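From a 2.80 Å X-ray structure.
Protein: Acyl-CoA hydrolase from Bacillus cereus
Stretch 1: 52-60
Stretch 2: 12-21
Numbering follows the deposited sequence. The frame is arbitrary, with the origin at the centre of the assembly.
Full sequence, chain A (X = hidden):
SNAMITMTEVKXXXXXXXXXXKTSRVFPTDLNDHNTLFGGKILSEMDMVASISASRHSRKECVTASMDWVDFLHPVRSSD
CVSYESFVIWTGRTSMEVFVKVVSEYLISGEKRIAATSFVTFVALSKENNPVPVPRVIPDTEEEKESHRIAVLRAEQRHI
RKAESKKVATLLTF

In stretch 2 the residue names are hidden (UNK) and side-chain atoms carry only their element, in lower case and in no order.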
# COMPACT_ATOMS: atom_id res chain seq x y z
N ILE A 52 -3.03 19.27 5.17
CA ILE A 52 -4.38 19.57 4.70
C ILE A 52 -4.83 20.86 5.37
O ILE A 52 -5.43 21.72 4.72
CB ILE A 52 -5.37 18.43 5.04
CG1 ILE A 52 -5.01 17.18 4.23
CG2 ILE A 52 -6.79 18.87 4.74
CD1 ILE A 52 -5.86 15.98 4.55
N SER A 53 -4.53 21.01 6.66
CA SER A 53 -4.90 22.23 7.37
C SER A 53 -4.18 23.40 6.71
O SER A 53 -4.76 24.46 6.50
CB SER A 53 -4.47 22.16 8.84
OG SER A 53 -5.29 21.27 9.59
N ALA A 54 -2.92 23.20 6.38
CA ALA A 54 -2.14 24.24 5.75
C ALA A 54 -2.80 24.73 4.47
O ALA A 54 -2.94 25.93 4.26
CB ALA A 54 -0.74 23.74 5.46
N SER A 55 -3.23 23.81 3.60
CA SER A 55 -3.84 24.24 2.36
C SER A 55 -5.26 24.78 2.53
O SER A 55 -5.70 25.62 1.75
CB SER A 55 -3.81 23.11 1.34
OG SER A 55 -4.37 21.95 1.89
N ARG A 56 -5.99 24.31 3.54
CA ARG A 56 -7.33 24.83 3.75
C ARG A 56 -7.25 26.30 4.14
O ARG A 56 -8.03 27.13 3.67
CB ARG A 56 -8.05 24.05 4.85
CG ARG A 56 -8.89 22.92 4.33
CD ARG A 56 -9.69 22.25 5.43
NE ARG A 56 -10.55 21.22 4.87
CZ ARG A 56 -11.22 20.31 5.58
NH1 ARG A 56 -11.13 20.30 6.91
NH2 ARG A 56 -11.98 19.42 4.96
N HIS A 57 -6.29 26.62 4.99
CA HIS A 57 -6.10 27.99 5.46
C HIS A 57 -5.55 28.87 4.36
O HIS A 57 -6.10 29.93 4.06
CB HIS A 57 -5.13 27.99 6.65
CG HIS A 57 -4.83 29.36 7.20
ND1 HIS A 57 -5.48 29.88 8.30
CD2 HIS A 57 -3.93 30.29 6.83
CE1 HIS A 57 -4.98 31.07 8.58
NE2 HIS A 57 -4.04 31.34 7.70
N SER A 58 -4.47 28.43 3.74
CA SER A 58 -3.81 29.20 2.70
C SER A 58 -4.43 29.10 1.31
O SER A 58 -4.22 29.98 0.48
CB SER A 58 -2.36 28.75 2.58
OG SER A 58 -2.34 27.45 2.04
N ARG A 59 -5.18 28.03 1.06
CA ARG A 59 -5.79 27.83 -0.25
C ARG A 59 -4.66 27.85 -1.27
O ARG A 59 -4.86 28.20 -2.43
CB ARG A 59 -6.80 28.94 -0.57
CG ARG A 59 -7.76 29.26 0.57
CD ARG A 59 -9.11 28.57 0.44
NE ARG A 59 -9.03 27.12 0.54
CZ ARG A 59 -9.87 26.37 1.25
NH1 ARG A 59 -10.86 26.94 1.93
NH2 ARG A 59 -9.75 25.05 1.25
N LYS A 60 -3.46 27.51 -0.81
CA LYS A 60 -2.28 27.46 -1.66
C LYS A 60 -1.67 26.07 -1.57
O LYS A 60 -2.04 25.28 -0.70
CB LYS A 60 -1.22 28.47 -1.21
CG LYS A 60 -1.60 29.92 -1.37
CD LYS A 60 -1.68 30.32 -2.83
CE LYS A 60 -2.21 31.74 -2.96
NZ LYS A 60 -2.30 32.21 -4.37
N UNK A 12 -8.25 37.61 7.18
CA UNK A 12 -7.94 36.88 8.40
C UNK A 12 -8.90 35.72 8.61
O UNK A 12 -10.11 35.87 8.48
N UNK A 13 -8.35 34.55 8.95
CA UNK A 13 -9.15 33.33 9.15
C UNK A 13 -9.10 32.73 10.53
O UNK A 13 -8.05 32.67 11.17
c UNK A 13 -8.73 32.25 8.16
c UNK A 13 -9.21 32.44 6.74
c UNK A 13 -9.31 31.36 4.50
n UNK A 13 -8.84 30.23 3.66
c UNK A 13 -8.69 31.32 5.86
N UNK A 14 -10.24 32.26 10.98
CA UNK A 14 -10.37 31.63 12.28
C UNK A 14 -9.60 30.29 12.29
O UNK A 14 -9.58 29.58 11.30
o UNK A 14 -12.19 32.04 13.82
c UNK A 14 -12.21 29.94 12.63
c UNK A 14 -11.86 31.41 12.58
N UNK A 15 -8.97 29.95 13.41
CA UNK A 15 -8.23 28.70 13.47
C UNK A 15 -9.09 27.53 13.01
O UNK A 15 -8.63 26.65 12.29
c UNK A 15 -7.74 28.44 14.89
N UNK A 16 -10.34 27.54 13.43
CA UNK A 16 -11.29 26.49 13.09
C UNK A 16 -11.58 26.37 11.59
O UNK A 16 -12.14 25.37 11.15
c UNK A 16 -13.60 25.61 13.63
c UNK A 16 -12.58 26.70 13.88
o UNK A 16 -14.56 25.81 12.90
n UNK A 16 -13.39 24.44 14.24
N UNK A 17 -11.20 27.38 10.82
CA UNK A 17 -11.40 27.38 9.37
C UNK A 17 -10.54 26.28 8.78
O UNK A 17 -10.85 25.74 7.72
o UNK A 17 -13.37 29.72 8.03
c UNK A 17 -10.94 28.69 8.74
c UNK A 17 -12.70 30.49 8.75
c UNK A 17 -11.44 29.97 9.37
o UNK A 17 -13.01 31.68 8.98
N UNK A 18 -9.45 25.95 9.47
CA UNK A 18 -8.52 24.94 8.97
C UNK A 18 -8.47 23.65 9.77
O UNK A 18 -7.59 22.82 9.53
c UNK A 18 -7.11 25.53 8.93
o UNK A 18 -6.69 25.88 10.23
N UNK A 19 -9.39 23.48 10.70
CA UNK A 19 -9.40 22.27 11.51
C UNK A 19 -9.60 21.03 10.62
O UNK A 19 -10.36 21.06 9.65
c UNK A 19 -11.33 21.63 14.85
c UNK A 19 -10.49 22.38 12.59
n UNK A 19 -10.87 24.42 15.30
n UNK A 19 -10.53 22.22 15.92
c UNK A 19 -10.50 21.27 13.61
n UNK A 19 -9.55 23.94 17.11
c UNK A 19 -10.32 23.52 16.11
N UNK A 20 -8.87 19.95 10.92
CA UNK A 20 -8.95 18.70 10.16
C UNK A 20 -9.00 17.50 11.11
O UNK A 20 -8.13 17.34 11.96
c UNK A 20 -7.73 17.16 8.63
c UNK A 20 -7.71 18.53 9.26
c UNK A 20 -7.70 19.58 8.18
N UNK A 21 -10.02 16.66 10.97
CA UNK A 21 -10.13 15.48 11.81
C UNK A 21 -9.90 14.21 11.02
O UNK A 21 -10.30 14.11 9.86
c UNK A 21 -12.43 18.29 15.41
c UNK A 21 -11.81 16.38 13.47
c UNK A 21 -11.47 16.18 14.80
c UNK A 21 -11.77 17.13 15.77
c UNK A 21 -12.46 17.56 13.12
c UNK A 21 -11.51 15.35 12.45
c UNK A 21 -12.78 18.51 14.08
O HOH W 1 -7.27 28.69 9.80
O HOH W 2 -12.13 17.69 8.97

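Position 12 has backbone atoms alone, without even a CB, and nothing of the helix lies near: Gly12.

Position 13 carries four carbons in a row ending in a nitrogen, an unbranched chain with CA-to-CB pointing toward stretch 1, and the terminal nitrogen reaches the carbonyl oxygens of Arg56 and His57. It is Lys13. Chi2 to chi4 are all t, so the chain extends to the helix end, where NZ donates to His57 O at 2.8 Å and, weakly, to Arg56 O at 3.2 Å. Its CB lies 4.0 Å from His57 CE1.

Position 14 shows one carbon bearing an oxygen and a carbon, a beta-branched hydroxyl directed away from the helix: Thr14. Position 15 has a single side-chain carbon, also directed away, hence Ala15. At position 16 two carbons end in one oxygen and one nitrogen, out of reach of stretch 1; this is Asn16.

Position 17 has three carbons, the third carrying two oxygens, so a carboxylate. The CA-to-CB bond points sideways and the end of the side chain leads away from stretch 1: Glu17.

Position 18 has one carbon and one oxygen, with CB 3.9 Å from His57 CB. The residue is Ser18. Its OG donates to Ala15 O at 2.9 Å, tying the side chain back to the 3-10 turn.

Position 19 offers three carbons, a nitrogen, then a carbon with two more nitrogens: a guanidinium, Arg19. CA-to-CB points away, and the backbone makes the contact, Arg19 O accepting a weak bond from Arg56 NH1 at 2.9 Å with an angle of 123°.

Position 20 has three carbons, branched at the first, and one methyl carbon meets Ile52 CG2 and Ser53 OG. It is Val20. Its CG2 packs 3.6 Å from Ile52 CG2 and 3.3 Å from Ser53 OG. Position 21 has one carbon and a six-carbon ring without a hydroxyl, Phe21, pointing away; its N donates to water 2 at 3.1 Å.

The contact buries 485 Å² and is closest in backbone register where Ser53 CA and Ser18 CA stand 4.8 Å apart. There Ser53 OG donates to Ser18 O at 2.8 Å, joining the helix to the backbone of stretch 2. Water 1 adds a bridge, donating to Thr14 O and to Ser18 OG, each at 2.9 Å, and lying 2.6 Å from His57 ND1. At the C-terminal end of the helix, the carbonyls of Arg56 and His57 receive the lysine ammonium, whose charge suits the negative end of the helix dipole. Apolar packing of Val20 on Ile52 completes the contact beside these polar links.

Stretch 2, residues 12-21: GKTANESRVF
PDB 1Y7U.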